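Long-range contacts in catalase-3 (PDB 6NSY), which breaks hydrogen peroxide down to water and oxygen with a heme cofactor, and probably protects the cell from peroxide damage: residues A[260-265]-A[313-318]; A[571-576]-A[599-604]. All coordinates share one frame; numbering follows the deposited sequence.

Contact 1. Residues A[260-265]-A[313-318]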
loop_
_atom_site.group_PDB
_atom_site.type_symbol
_atom_site.label_atom_id
_atom_site.label_comp_id
_atom_site.label_asym_id
_atom_site.label_seq_id
_atom_site.Cartn_x
_atom_site.Cartn_y
_atom_site.Cartn_z
ATOM N N SER A 260 -28.472 -31.783 -7.305
ATOM C CA SER A 260 -27.812 -31.241 -6.133
ATOM C C SER A 260 -28.325 -31.885 -4.854
ATOM O O SER A 260 -29.421 -32.455 -4.805
ATOM C CB SER A 260 -27.998 -29.720 -6.041
ATOM O OG SER A 260 -29.369 -29.390 -5.911
ATOM N N LYS A 261 -27.508 -31.762 -3.807
ATOM C CA LYS A 261 -27.867 -32.159 -2.456
ATOM C C LYS A 261 -27.278 -31.147 -1.483
ATOM O O LYS A 261 -26.164 -30.656 -1.690
ATOM C CB LYS A 261 -27.357 -33.569 -2.126
ATOM C CG LYS A 261 -28.163 -34.678 -2.790
ATOM C CD LYS A 261 -27.599 -36.049 -2.472
ATOM C CE LYS A 261 -28.578 -37.150 -2.858
ATOM N NZ LYS A 261 -29.742 -37.193 -1.932
ATOM N N LEU A 262 -28.032 -30.825 -0.436
ATOM C CA LEU A 262 -27.491 -30.005 0.637
ATOM C C LEU A 262 -26.485 -30.821 1.440
ATOM O O LEU A 262 -26.640 -32.034 1.622
ATOM C CB LEU A 262 -28.614 -29.495 1.540
ATOM C CG LEU A 262 -29.819 -28.869 0.834
ATOM C CD1 LEU A 262 -30.946 -28.581 1.822
ATOM C CD2 LEU A 262 -29.411 -27.605 0.115
ATOM N N VAL A 263 -25.437 -30.148 1.917
ATOM C CA VAL A 263 -24.332 -30.831 2.579
ATOM C C VAL A 263 -23.822 -30.000 3.753
ATOM O O VAL A 263 -23.776 -28.766 3.688
ATOM C CB VAL A 263 -23.193 -31.139 1.581
ATOM C CG1 VAL A 263 -22.552 -29.858 1.059
ATOM C CG2 VAL A 263 -22.149 -32.036 2.218
ATOM N N LYS A 264 -23.444 -30.689 4.830
ATOM C CA LYS A 264 -22.659 -30.126 5.923
ATOM C C LYS A 264 -21.315 -30.846 5.980
ATOM O O LYS A 264 -21.274 -32.083 5.966
ATOM C CB LYS A 264 -23.383 -30.274 7.270
ATOM C CG LYS A 264 -24.722 -29.566 7.373
ATOM C CD LYS A 264 -24.535 -28.101 7.738
ATOM C CE LYS A 264 -25.829 -27.476 8.229
ATOM N NZ LYS A 264 -25.677 -26.005 8.416
ATOM N N TRP A 265 -20.224 -30.078 6.044
ATOM C CA TRP A 265 -18.879 -30.639 6.141
ATOM C C TRP A 265 -18.509 -30.886 7.598
ATOM O O TRP A 265 -18.735 -30.025 8.459
ATOM C CB TRP A 265 -17.832 -29.700 5.531
ATOM C CG TRP A 265 -17.975 -29.378 4.083
ATOM C CD1 TRP A 265 -18.325 -28.169 3.548
ATOM C CD2 TRP A 265 -17.725 -30.251 2.969
ATOM N NE1 TRP A 265 -18.324 -28.240 2.177
ATOM C CE2 TRP A 265 -17.961 -29.506 1.794
ATOM C CE3 TRP A 265 -17.327 -31.587 2.849
ATOM C CZ2 TRP A 265 -17.817 -30.052 0.518
ATOM C CZ3 TRP A 265 -17.185 -32.129 1.578
ATOM C CH2 TRP A 265 -17.429 -31.362 0.431
ATOM N N GLN A 313 -22.959 -34.695 6.101
ATOM C CA GLN A 313 -24.386 -34.946 6.202
ATOM C C GLN A 313 -25.018 -34.522 4.885
ATOM O O GLN A 313 -24.707 -33.445 4.362
ATOM C CB GLN A 313 -25.004 -34.171 7.364
ATOM C CG GLN A 313 -24.811 -34.814 8.721
ATOM C CD GLN A 313 -25.134 -33.858 9.860
ATOM O OE1 GLN A 313 -24.601 -32.752 9.924
ATOM N NE2 GLN A 313 -26.023 -34.274 10.753
ATOM N N LEU A 314 -25.878 -35.373 4.338
ATOM C CA LEU A 314 -26.521 -35.121 3.056
ATOM C C LEU A 314 -28.021 -34.982 3.262
ATOM O O LEU A 314 -28.643 -35.833 3.906
ATOM C CB LEU A 314 -26.215 -36.244 2.062
ATOM C CG LEU A 314 -24.735 -36.356 1.694
ATOM C CD1 LEU A 314 -24.469 -37.651 0.940
ATOM C CD2 LEU A 314 -24.280 -35.141 0.883
ATOM N N ILE A 315 -28.595 -33.914 2.708
ATOM C CA ILE A 315 -30.009 -33.594 2.861
ATOM C C ILE A 315 -30.603 -33.331 1.481
ATOM O O ILE A 315 -29.987 -32.650 0.654
ATOM C CB ILE A 315 -30.205 -32.371 3.787
ATOM C CG1 ILE A 315 -29.469 -32.572 5.115
ATOM C CG2 ILE A 315 -31.691 -32.113 4.046
ATOM C CD1 ILE A 315 -28.095 -31.914 5.169
ATOM N N ASP A 316 -31.793 -33.882 1.226
ATOM C CA ASP A 316 -32.511 -33.570 -0.005
ATOM C C ASP A 316 -32.900 -32.096 -0.032
ATOM O O ASP A 316 -33.180 -31.489 1.009
ATOM C CB ASP A 316 -33.767 -34.440 -0.157
ATOM C CG ASP A 316 -33.465 -35.940 -0.200
ATOM O OD1 ASP A 316 -32.437 -36.320 -0.796
ATOM O OD2 ASP A 316 -34.260 -36.735 0.357
ATOM N N GLU A 317 -32.934 -31.517 -1.238
ATOM C CA GLU A 317 -33.282 -30.104 -1.357
ATOM C C GLU A 317 -34.663 -29.825 -0.771
ATOM O O GLU A 317 -34.862 -28.818 -0.084
ATOM C CB GLU A 317 -33.225 -29.656 -2.821
ATOM C CG GLU A 317 -31.821 -29.511 -3.396
ATOM C CD GLU A 317 -31.150 -28.186 -3.045
ATOM O OE1 GLU A 317 -29.985 -27.989 -3.455
ATOM O OE2 GLU A 317 -31.777 -27.343 -2.359
ATOM N N ASP A 318 -35.628 -30.719 -1.012
ATOM C CA ASP A 318 -36.979 -30.463 -0.529
ATOM C C ASP A 318 -37.133 -30.677 0.973
ATOM O O ASP A 318 -38.255 -30.570 1.476
ATOM C CB ASP A 318 -37.999 -31.319 -1.296
ATOM C CG ASP A 318 -37.821 -32.823 -1.084
ATOM O OD1 ASP A 318 -37.149 -33.247 -0.123
ATOM O OD2 ASP A 318 -38.373 -33.594 -1.899
HETATM O O HOH W 1 -31.809 -33.134 -3.488
HETATM O O HOH W 2 -31.753 -35.725 -3.191
#
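E317 OE1 is held by two groups: the hydroxyl of S260 across the contact and NE of R252 on strand 251-254. S260 OG donates to E317 OE1 over 2.9 Å. It arrives on the anti side of the oxygen, 26° out of the carboxylate plane. The E317 chain folds at chi2 (-82°), which turns the carboxylate back toward strand 260-265. There it also lies against a leucine, with L262 CD2 3.4 Å from E317 OE2. These two side chains cross at about a right angle. A water joins the same end of the contact, donating to S260 O and accepting from E317 N.

K261 and D316 form a charged pair beside it. Their side chains run together in the same direction, and K261 NZ makes a salt bridge to D316 OD1 at 3.1 Å. A second water accepts from K261 NZ and donates to D316 OD1. D316 OD2 pairs with K319, so two lysines share this carboxylate.

Further along, the strands are antiparallel. L262 and I315 form a hydrogen-bonded pair, with L262 N and I315 O 2.9 Å apart. K264 and Q313 form another, with K264 N and Q313 O at 3.1 Å. Between them, V263 and L314 are a non-hydrogen-bonded pair whose methyls meet, V263 CG2 to L314 CD2 at 4.0 Å. The polar ends of K264 and Q313 turn to other partners: I248 O for the lysine, H266, L334 and A339 for the amide.

The contact lies in the antiparallel sheet of the catalase barrel. Strand 260-269 runs between strand 307-315 and strand 251-254, to which it is joined by backbone bonds of K261 with L253 and V263 with F251. The V263 side chain packs on both F251 and L253.

Contact 2. Residues A[571-576]-A[599-604]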
loop_
_atom_site.group_PDB
_atom_site.type_symbol
_atom_site.label_atom_id
_atom_site.label_comp_id
_atom_site.label_asym_id
_atom_site.label_seq_id
_atom_site.Cartn_x
_atom_site.Cartn_y
_atom_site.Cartn_z
ATOM N N VAL A 571 4.382 -36.838 29.490
ATOM C CA VAL A 571 4.498 -37.238 30.886
ATOM C C VAL A 571 5.683 -36.495 31.482
ATOM O O VAL A 571 6.804 -36.581 30.958
ATOM C CB VAL A 571 4.662 -38.757 31.034
ATOM C CG1 VAL A 571 4.803 -39.154 32.498
ATOM C CG2 VAL A 571 3.493 -39.490 30.378
ATOM N N GLY A 572 5.439 -35.747 32.559
ATOM C CA GLY A 572 6.519 -35.118 33.290
ATOM C C GLY A 572 6.977 -35.987 34.442
ATOM O O GLY A 572 6.214 -36.239 35.380
ATOM N N VAL A 573 8.212 -36.470 34.382
ATOM C CA VAL A 573 8.763 -37.328 35.423
ATOM C C VAL A 573 9.559 -36.442 36.368
ATOM O O VAL A 573 10.629 -35.936 36.013
ATOM C CB VAL A 573 9.629 -38.452 34.840
ATOM C CG1 VAL A 573 10.308 -39.236 35.962
ATOM C CG2 VAL A 573 8.782 -39.375 33.977
ATOM N N LEU A 574 9.027 -36.238 37.568
ATOM C CA LEU A 574 9.703 -35.437 38.578
ATOM C C LEU A 574 10.743 -36.306 39.270
ATOM O O LEU A 574 10.407 -37.366 39.810
ATOM C CB LEU A 574 8.692 -34.885 39.581
ATOM C CG LEU A 574 7.445 -34.184 39.030
ATOM C CD1 LEU A 574 6.814 -33.299 40.103
ATOM C CD2 LEU A 574 7.761 -33.363 37.780
ATOM N N SER A 575 11.998 -35.876 39.242
ATOM C CA SER A 575 13.086 -36.661 39.820
ATOM C C SER A 575 13.992 -35.715 40.599
ATOM O O SER A 575 13.600 -34.599 40.954
ATOM C CB SER A 575 13.831 -37.448 38.729
ATOM O OG SER A 575 14.920 -38.172 39.277
ATOM N N THR A 576 15.211 -36.171 40.886
ATOM C CA THR A 576 16.202 -35.371 41.588
ATOM C C THR A 576 17.588 -35.854 41.190
ATOM O O THR A 576 17.763 -36.983 40.718
ATOM C CB THR A 576 16.029 -35.449 43.112
ATOM O OG1 THR A 576 17.151 -34.830 43.757
ATOM C CG2 THR A 576 15.938 -36.901 43.571
ATOM N N VAL A 599 8.308 -37.972 27.009
ATOM C CA VAL A 599 8.618 -37.947 28.432
ATOM C C VAL A 599 9.654 -36.865 28.700
ATOM O O VAL A 599 10.667 -36.773 27.996
ATOM C CB VAL A 599 9.122 -39.315 28.917
ATOM C CG1 VAL A 599 9.305 -39.309 30.428
ATOM C CG2 VAL A 599 8.167 -40.422 28.470
ATOM N N THR A 600 9.398 -36.051 29.722
ATOM C CA THR A 600 10.341 -35.053 30.209
ATOM C C THR A 600 10.741 -35.409 31.634
ATOM O O THR A 600 9.899 -35.385 32.539
ATOM C CB THR A 600 9.728 -33.653 30.169
ATOM O OG1 THR A 600 9.351 -33.323 28.827
ATOM C CG2 THR A 600 10.718 -32.621 30.695
ATOM N N VAL A 601 12.018 -35.729 31.841
ATOM C CA VAL A 601 12.545 -35.940 33.185
ATOM C C VAL A 601 13.037 -34.604 33.727
ATOM O O VAL A 601 13.786 -33.881 33.058
ATOM C CB VAL A 601 13.660 -36.997 33.186
ATOM C CG1 VAL A 601 14.358 -37.048 34.548
ATOM C CG2 VAL A 601 13.076 -38.356 32.827
ATOM N N ILE A 602 12.611 -34.276 34.943
ATOM C CA ILE A 602 12.822 -32.970 35.552
ATOM C C ILE A 602 13.655 -33.145 36.816
ATOM O O ILE A 602 13.467 -34.114 37.564
ATOM C CB ILE A 602 11.472 -32.293 35.864
ATOM C CG1 ILE A 602 10.656 -32.135 34.580
ATOM C CG2 ILE A 602 11.674 -30.950 36.550
ATOM C CD1 ILE A 602 9.202 -31.787 34.807
ATOM N N ALA A 603 14.577 -32.211 37.050
ATOM C CA ALA A 603 15.405 -32.235 38.250
ATOM C C ALA A 603 15.927 -30.827 38.524
ATOM O O ALA A 603 15.565 -29.863 37.843
ATOM C CB ALA A 603 16.548 -33.244 38.116
ATOM N N GLU A 604 16.786 -30.720 39.544
ATOM C CA GLU A 604 17.258 -29.415 39.993
ATOM C C GLU A 604 18.130 -28.745 38.940
ATOM O O GLU A 604 18.056 -27.527 38.751
ATOM C CB GLU A 604 18.028 -29.559 41.306
ATOM C CG GLU A 604 17.202 -30.105 42.462
ATOM C CD GLU A 604 17.300 -31.620 42.583
ATOM O OE1 GLU A 604 17.585 -32.286 41.560
ATOM O OE2 GLU A 604 17.094 -32.143 43.701
#
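Strands 571-574 and 599-603 run parallel, 26° apart in direction, with backbone bonds from T600 N to V571 O (2.9 Å) through to S575 N to I602 O. V573 donates to T600 O at its N and accepts from I602 N at its O, so both its backbone polar atoms are used across the contact.

Valines fill one face. V573 CG2 reaches V599 CG1 at 3.6 Å, and V573 CB lies 4.0 Å from V601 CG2. Helix 581-594 covers V599 on this side, through K589 and L592. On the other face L574 and I602 lie side by side, L574 CD2 touching I602 CD1 at 3.7 Å.

Past the strands, T576 OG1 donates to E604 OE2 over 2.7 Å, on the syn lone pair. A chi1 of 171° swings this hydroxyl anti to the backbone N, out to the glutamate. T576 OG1 is also bonded to K578 N and R633 NH1, and E604 OE1 to T577 N. A leucine in place of E604 would probably strand the T576 hydroxyl without its acceptor and T577 N without its partner.

This is the parallel pair of a beta-alpha-beta unit in a glutaminase-like domain. Backbone bonds and aliphatic contacts join the strands themselves, while buried polar groups just past their C-terminal ends satisfy one another.

The two contacts belong to different domains and do not touch: their centres are 52 Å apart, on opposite sides of the chain's centre. Contact 1 joins antiparallel strands of the catalase barrel. Contact 2 joins neighbouring parallel strands of the C-terminal domain, linked through one helix. Contact 2 is almost wholly buried. Its side-chain contacts are mostly aliphatic, and its glutamate meets a hydroxyl and a backbone nitrogen. Contact 1 is only partly buried, and its more open end carries a salt bridge and two bridging waters. In both, a glutamate past its strand accepts from a hydroxyl, of a strand residue in contact 1 and a loop residue in contact 2. An arginine salt-bridges the first glutamate but is only a long, weak partner of the second.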